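Local structure of BB_2cx5_001 (Thermus thermophilus, 3RI0) at residues V64-N68 with D116-Y122; R16-L21 with E142-L146. The protein serves as a designed scaffold for presenting a grafted linear HIV epitope, built on a bacterial protein of the aminoacyl-tRNA editing domain family. The protein carries 6 engineered substitutions. All blocks are in the same frame, centred on the assembly; numbering follows the deposited sequence.

Interaction 1 of 2, residues V64-N68 with D116-Y122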
loop_
_atom_site.group_PDB
_atom_site.type_symbol
_atom_site.label_atom_id
_atom_site.label_comp_id
_atom_site.label_asym_id
_atom_site.label_seq_id
_atom_site.Cartn_x
_atom_site.Cartn_y
_atom_site.Cartn_z
ATOM N N VAL A 64 0.446 3.311 -5.002
ATOM C CA VAL A 64 0.191 3.391 -6.434
ATOM C C VAL A 64 -0.971 2.547 -6.913
ATOM O O VAL A 64 -1.190 1.433 -6.436
ATOM C CB VAL A 64 1.454 2.948 -7.226
ATOM C CG1 VAL A 64 1.170 2.947 -8.723
ATOM C CG2 VAL A 64 2.613 3.870 -6.897
ATOM N N SER A 65 -1.721 3.081 -7.868
ATOM C CA SER A 65 -2.837 2.349 -8.437
ATOM C C SER A 65 -2.284 1.053 -9.024
ATOM O O SER A 65 -1.158 1.014 -9.512
ATOM C CB SER A 65 -3.505 3.170 -9.538
ATOM O OG SER A 65 -4.487 2.401 -10.211
ATOM N N GLY A 66 -3.070 -0.011 -8.972
ATOM C CA GLY A 66 -2.615 -1.267 -9.533
ATOM C C GLY A 66 -2.425 -1.199 -11.044
ATOM O O GLY A 66 -1.728 -2.023 -11.618
ATOM N N LYS A 67 -3.016 -0.203 -11.692
ATOM C CA LYS A 67 -2.896 -0.082 -13.146
ATOM C C LYS A 67 -1.802 0.898 -13.573
ATOM O O LYS A 67 -1.746 1.291 -14.746
ATOM C CB LYS A 67 -4.215 0.394 -13.748
ATOM C CG LYS A 67 -4.401 1.890 -13.584
ATOM C CD LYS A 67 -5.763 2.376 -14.027
ATOM C CE LYS A 67 -5.945 3.812 -13.585
ATOM N NZ LYS A 67 -7.321 4.316 -13.786
ATOM N N ASN A 68 -0.957 1.316 -12.631
ATOM C CA ASN A 68 0.121 2.247 -12.959
ATOM C C ASN A 68 1.442 1.771 -12.391
ATOM O O ASN A 68 1.484 0.988 -11.453
ATOM C CB ASN A 68 -0.132 3.647 -12.383
ATOM C CG ASN A 68 -1.441 4.263 -12.853
ATOM O OD1 ASN A 68 -1.853 4.095 -14.004
ATOM N ND2 ASN A 68 -2.090 5.008 -11.963
ATOM N N ASP A 116 -1.021 8.111 -5.243
ATOM C CA ASP A 116 -1.268 8.197 -6.684
ATOM C C ASP A 116 -2.645 8.820 -6.863
ATOM O O ASP A 116 -3.646 8.196 -6.503
ATOM C CB ASP A 116 -1.273 6.775 -7.266
ATOM C CG ASP A 116 -1.557 6.727 -8.766
ATOM O OD1 ASP A 116 -2.156 7.677 -9.323
ATOM O OD2 ASP A 116 -1.181 5.703 -9.385
ATOM N N GLU A 117 -2.701 10.025 -7.429
ATOM C CA GLU A 117 -3.987 10.710 -7.621
ATOM C C GLU A 117 -5.063 9.875 -8.308
ATOM O O GLU A 117 -6.254 10.106 -8.097
ATOM C CB GLU A 117 -3.797 12.037 -8.374
ATOM C CG GLU A 117 -2.893 11.994 -9.612
ATOM C CD GLU A 117 -2.821 13.359 -10.313
ATOM O OE1 GLU A 117 -2.617 14.390 -9.629
ATOM O OE2 GLU A 117 -2.971 13.397 -11.550
ATOM N N ASP A 118 -4.664 8.898 -9.116
ATOM C CA ASP A 118 -5.641 8.050 -9.795
ATOM C C ASP A 118 -6.469 7.216 -8.824
ATOM O O ASP A 118 -7.557 6.764 -9.169
ATOM C CB ASP A 118 -4.956 7.129 -10.810
ATOM C CG ASP A 118 -4.474 7.877 -12.050
ATOM O OD1 ASP A 118 -4.730 9.100 -12.158
ATOM O OD2 ASP A 118 -3.836 7.241 -12.915
ATOM N N LEU A 119 -5.965 7.005 -7.613
ATOM C CA LEU A 119 -6.707 6.221 -6.625
ATOM C C LEU A 119 -7.950 6.968 -6.136
ATOM O O LEU A 119 -8.948 6.344 -5.776
ATOM C CB LEU A 119 -5.808 5.865 -5.436
ATOM C CG LEU A 119 -4.756 4.780 -5.691
ATOM C CD1 LEU A 119 -3.845 4.635 -4.479
ATOM C CD2 LEU A 119 -5.456 3.458 -5.987
ATOM N N LEU A 120 -7.897 8.299 -6.141
ATOM C CA LEU A 120 -9.042 9.100 -5.698
ATOM C C LEU A 120 -10.168 8.946 -6.721
ATOM O O LEU A 120 -11.303 9.358 -6.488
ATOM C CB LEU A 120 -8.657 10.579 -5.587
ATOM C CG LEU A 120 -7.421 10.973 -4.771
ATOM C CD1 LEU A 120 -7.253 12.478 -4.808
ATOM C CD2 LEU A 120 -7.558 10.498 -3.345
ATOM N N GLY A 121 -9.838 8.318 -7.848
ATOM C CA GLY A 121 -10.804 8.117 -8.911
ATOM C C GLY A 121 -11.875 7.066 -8.674
ATOM O O GLY A 121 -12.750 6.881 -9.521
ATOM N N TYR A 122 -11.834 6.372 -7.542
ATOM C CA TYR A 122 -12.845 5.356 -7.280
ATOM C C TYR A 122 -13.608 5.588 -5.988
ATOM O O TYR A 122 -13.181 6.363 -5.133
ATOM C CB TYR A 122 -12.203 3.972 -7.221
ATOM C CG TYR A 122 -11.346 3.609 -8.410
ATOM C CD1 TYR A 122 -9.983 3.895 -8.421
ATOM C CD2 TYR A 122 -11.890 2.953 -9.510
ATOM C CE1 TYR A 122 -9.179 3.526 -9.494
ATOM C CE2 TYR A 122 -11.099 2.579 -10.590
ATOM C CZ TYR A 122 -9.739 2.868 -10.570
ATOM O OH TYR A 122 -8.927 2.460 -11.602
#
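A carboxylate-centred polar contact joins the ends of two neighbouring parallel strands, 59-65 and 113-116, where each leaves the sheet of the editing-domain fold: the first into a type I turn from Ser65 to Asn68, the second into the 3-10 segment 117-121. Asp116 is the hub. Asp116 OD2 accepts the backbone N of Ser65 (3.1 Å) and ND2 of Asn68 (2.8 Å), both nearly linear, while Asp116 OD1 takes the backbone N of Asp118 at 2.8 Å, an Asx turn that starts the 3-10 segment. Asn68 ND2 gives a second bond to Asp118 OD2 (3.0 Å), so one amide group bridges two carboxylates. The turn, closed by the 3.1 Å bond from Asn68 N to Ser65 O, brings this side chain back beside the strand end. Beneath the polar group, CD2 of Leu119 packs on CA of Ser65 at 3.8 Å, and Leu119 also reaches Val48 of strand 47-54. Ser65 OG finds its acceptor in Gly45 O. At the exposed margin the extended Lys67 reaches past Asp118 to make a weak hydrogen bond from NZ to Tyr122 OH (3.3 Å). Because both oxygens of the buried Asp116 carboxylate receive N-H donors, its charge is offset by hydrogen bonds from neutral groups, and that one side chain ties the exits of both strands together.

Interaction 2 of 2, residues R16-L21 with E142-L146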
loop_
_atom_site.group_PDB
_atom_site.type_symbol
_atom_site.label_atom_id
_atom_site.label_comp_id
_atom_site.label_asym_id
_atom_site.label_seq_id
_atom_site.Cartn_x
_atom_site.Cartn_y
_atom_site.Cartn_z
ATOM N N ARG A 16 -5.841 1.979 15.276
ATOM C CA ARG A 16 -5.872 3.309 14.672
ATOM C C ARG A 16 -7.261 3.948 14.778
ATOM O O ARG A 16 -7.419 5.138 14.503
ATOM C CB ARG A 16 -5.494 3.220 13.193
ATOM C CG ARG A 16 -4.071 2.739 12.909
ATOM C CD ARG A 16 -3.089 3.824 13.267
ATOM N NE ARG A 16 -3.603 5.111 12.814
ATOM C CZ ARG A 16 -3.098 5.817 11.811
ATOM N NH1 ARG A 16 -2.041 5.365 11.145
ATOM N NH2 ARG A 16 -3.663 6.968 11.468
ATOM N N GLY A 17 -8.257 3.151 15.162
ATOM C CA GLY A 17 -9.616 3.652 15.256
ATOM C C GLY A 17 -10.438 3.318 14.018
ATOM O O GLY A 17 -11.591 3.737 13.899
ATOM N N PHE A 18 -9.849 2.564 13.094
ATOM C CA PHE A 18 -10.530 2.175 11.859
ATOM C C PHE A 18 -10.871 0.692 11.885
ATOM O O PHE A 18 -10.648 -0.030 10.911
ATOM C CB PHE A 18 -9.646 2.471 10.646
ATOM C CG PHE A 18 -9.459 3.934 10.374
ATOM C CD1 PHE A 18 -8.676 4.722 11.219
ATOM C CD2 PHE A 18 -10.083 4.533 9.281
ATOM C CE1 PHE A 18 -8.509 6.080 10.978
ATOM C CE2 PHE A 18 -9.924 5.894 9.025
ATOM C CZ PHE A 18 -9.138 6.673 9.879
ATOM N N GLY A 19 -11.420 0.250 13.012
ATOM C CA GLY A 19 -11.773 -1.146 13.181
ATOM C C GLY A 19 -12.930 -1.616 12.329
ATOM O O GLY A 19 -13.184 -2.812 12.254
ATOM N N HIS A 20 -13.650 -0.702 11.688
ATOM C CA HIS A 20 -14.768 -1.124 10.854
ATOM C C HIS A 20 -14.296 -1.643 9.497
ATOM O O HIS A 20 -15.073 -2.252 8.775
ATOM C CB HIS A 20 -15.766 0.014 10.661
ATOM C CG HIS A 20 -15.212 1.184 9.906
ATOM N ND1 HIS A 20 -14.257 2.026 10.436
ATOM C CD2 HIS A 20 -15.504 1.670 8.676
ATOM C CE1 HIS A 20 -13.990 2.984 9.567
ATOM N NE2 HIS A 20 -14.734 2.794 8.490
ATOM N N LEU A 21 -13.032 -1.394 9.154
ATOM C CA LEU A 21 -12.471 -1.901 7.897
ATOM C C LEU A 21 -12.033 -3.324 8.233
ATOM O O LEU A 21 -11.369 -3.537 9.250
ATOM C CB LEU A 21 -11.263 -1.063 7.459
ATOM C CG LEU A 21 -11.554 0.433 7.239
ATOM C CD1 LEU A 21 -10.266 1.177 6.877
ATOM C CD2 LEU A 21 -12.577 0.594 6.113
ATOM N N GLU A 142 -10.650 7.529 3.481
ATOM C CA GLU A 142 -10.182 6.797 4.650
ATOM C C GLU A 142 -8.710 6.469 4.492
ATOM O O GLU A 142 -7.925 6.668 5.410
ATOM C CB GLU A 142 -10.991 5.515 4.841
ATOM C CG GLU A 142 -12.460 5.764 5.169
ATOM C CD GLU A 142 -13.262 4.484 5.332
ATOM O OE1 GLU A 142 -13.318 3.679 4.377
ATOM O OE2 GLU A 142 -13.841 4.291 6.422
ATOM N N LEU A 143 -8.330 5.976 3.322
ATOM C CA LEU A 143 -6.934 5.634 3.071
ATOM C C LEU A 143 -6.047 6.830 3.418
ATOM O O LEU A 143 -5.007 6.668 4.060
ATOM C CB LEU A 143 -6.739 5.224 1.601
ATOM C CG LEU A 143 -5.326 4.772 1.201
ATOM C CD1 LEU A 143 -4.902 3.576 2.054
ATOM C CD2 LEU A 143 -5.296 4.405 -0.267
ATOM N N LEU A 144 -6.463 8.023 2.993
ATOM C CA LEU A 144 -5.709 9.243 3.267
ATOM C C LEU A 144 -5.677 9.575 4.751
ATOM O O LEU A 144 -4.655 10.044 5.260
ATOM C CB LEU A 144 -6.315 10.431 2.506
ATOM C CG LEU A 144 -6.088 10.492 0.997
ATOM C CD1 LEU A 144 -6.905 11.624 0.387
ATOM C CD2 LEU A 144 -4.596 10.686 0.721
ATOM N N ALA A 145 -6.793 9.343 5.444
ATOM C CA ALA A 145 -6.866 9.627 6.874
ATOM C C ALA A 145 -5.981 8.661 7.652
ATOM O O ALA A 145 -5.415 9.014 8.677
ATOM C CB ALA A 145 -8.308 9.522 7.366
ATOM N N LEU A 146 -5.872 7.438 7.148
ATOM C CA LEU A 146 -5.071 6.388 7.772
ATOM C C LEU A 146 -3.585 6.618 7.604
ATOM O O LEU A 146 -2.804 6.508 8.549
ATOM C CB LEU A 146 -5.395 5.034 7.140
ATOM C CG LEU A 146 -6.483 4.145 7.715
ATOM C CD1 LEU A 146 -6.726 2.988 6.757
ATOM C CD2 LEU A 146 -6.050 3.638 9.088
HETATM O O HOH W 1 -5.464 9.190 11.241
#
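His20 and Glu142 form the strongest polar link here, a His-carboxylate hydrogen bond from His20 NE2 to Glu142 OE2 of 2.7 Å, with the oxygen near the plane of the imidazole. It joins the loop between helix 4-15 and strand 23-25 to helix 140-147. The other oxygen of Glu142, OE1, accepts the backbone N of Thr139. Towards the other end of the contact, Arg16 approaches the carbonyl of Leu146 with NH1 at 2.9 Å and NH2 at 3.1 Å from its O; both bonds are bent and weak. A water completes this end, giving a hydrogen bond to Ala145 O (2.6 Å) and accepting a weak one from Arg16 NH2 (2.9 Å). Between the polar groups lies Phe18. Leu146 CD2 sits over one face of the Phe18 ring, 3.8 Å from the centroid, a CH-pi contact, and Ala145 CB touches Phe18 CZ at 3.9 Å. Deeper in, Leu21 CD1 meets Leu146 CD1 at 4.0 Å, and both leucines also pack on Leu13 of helix 4-15. Gly17, with positive phi, ends that helix in a Schellman motif, and a type I turn from Phe18 to Leu21 follows. Through one carboxylate Glu142 thus links the loop, at His20, to the chain just before its own helix, at Thr139, whereas the bent bonds of Arg16 to a carbonyl hold their end less firmly.

Along the chain interaction 1 is nested inside interaction 2: residues 16-21 come first, then 64-68, 116-122 and finally 142-146. Their centres are 18 Å apart. Interaction 1 lies at the ends of strands 59-65 and 113-116 of the mixed sheet, whereas interaction 2 fastens the loop after helix 4-15 to helix 140-147. That last helix connects them: Leu144 CD1 touches Leu120 CD2 at 4.0 Å, and Leu143 and Leu144 both pack on Leu115 of strand 113-116, next to Asp116. The N-terminal helical region is thereby joined through helix 140-147 to the sheet, bringing parts distant in sequence into one compact single-chain domain.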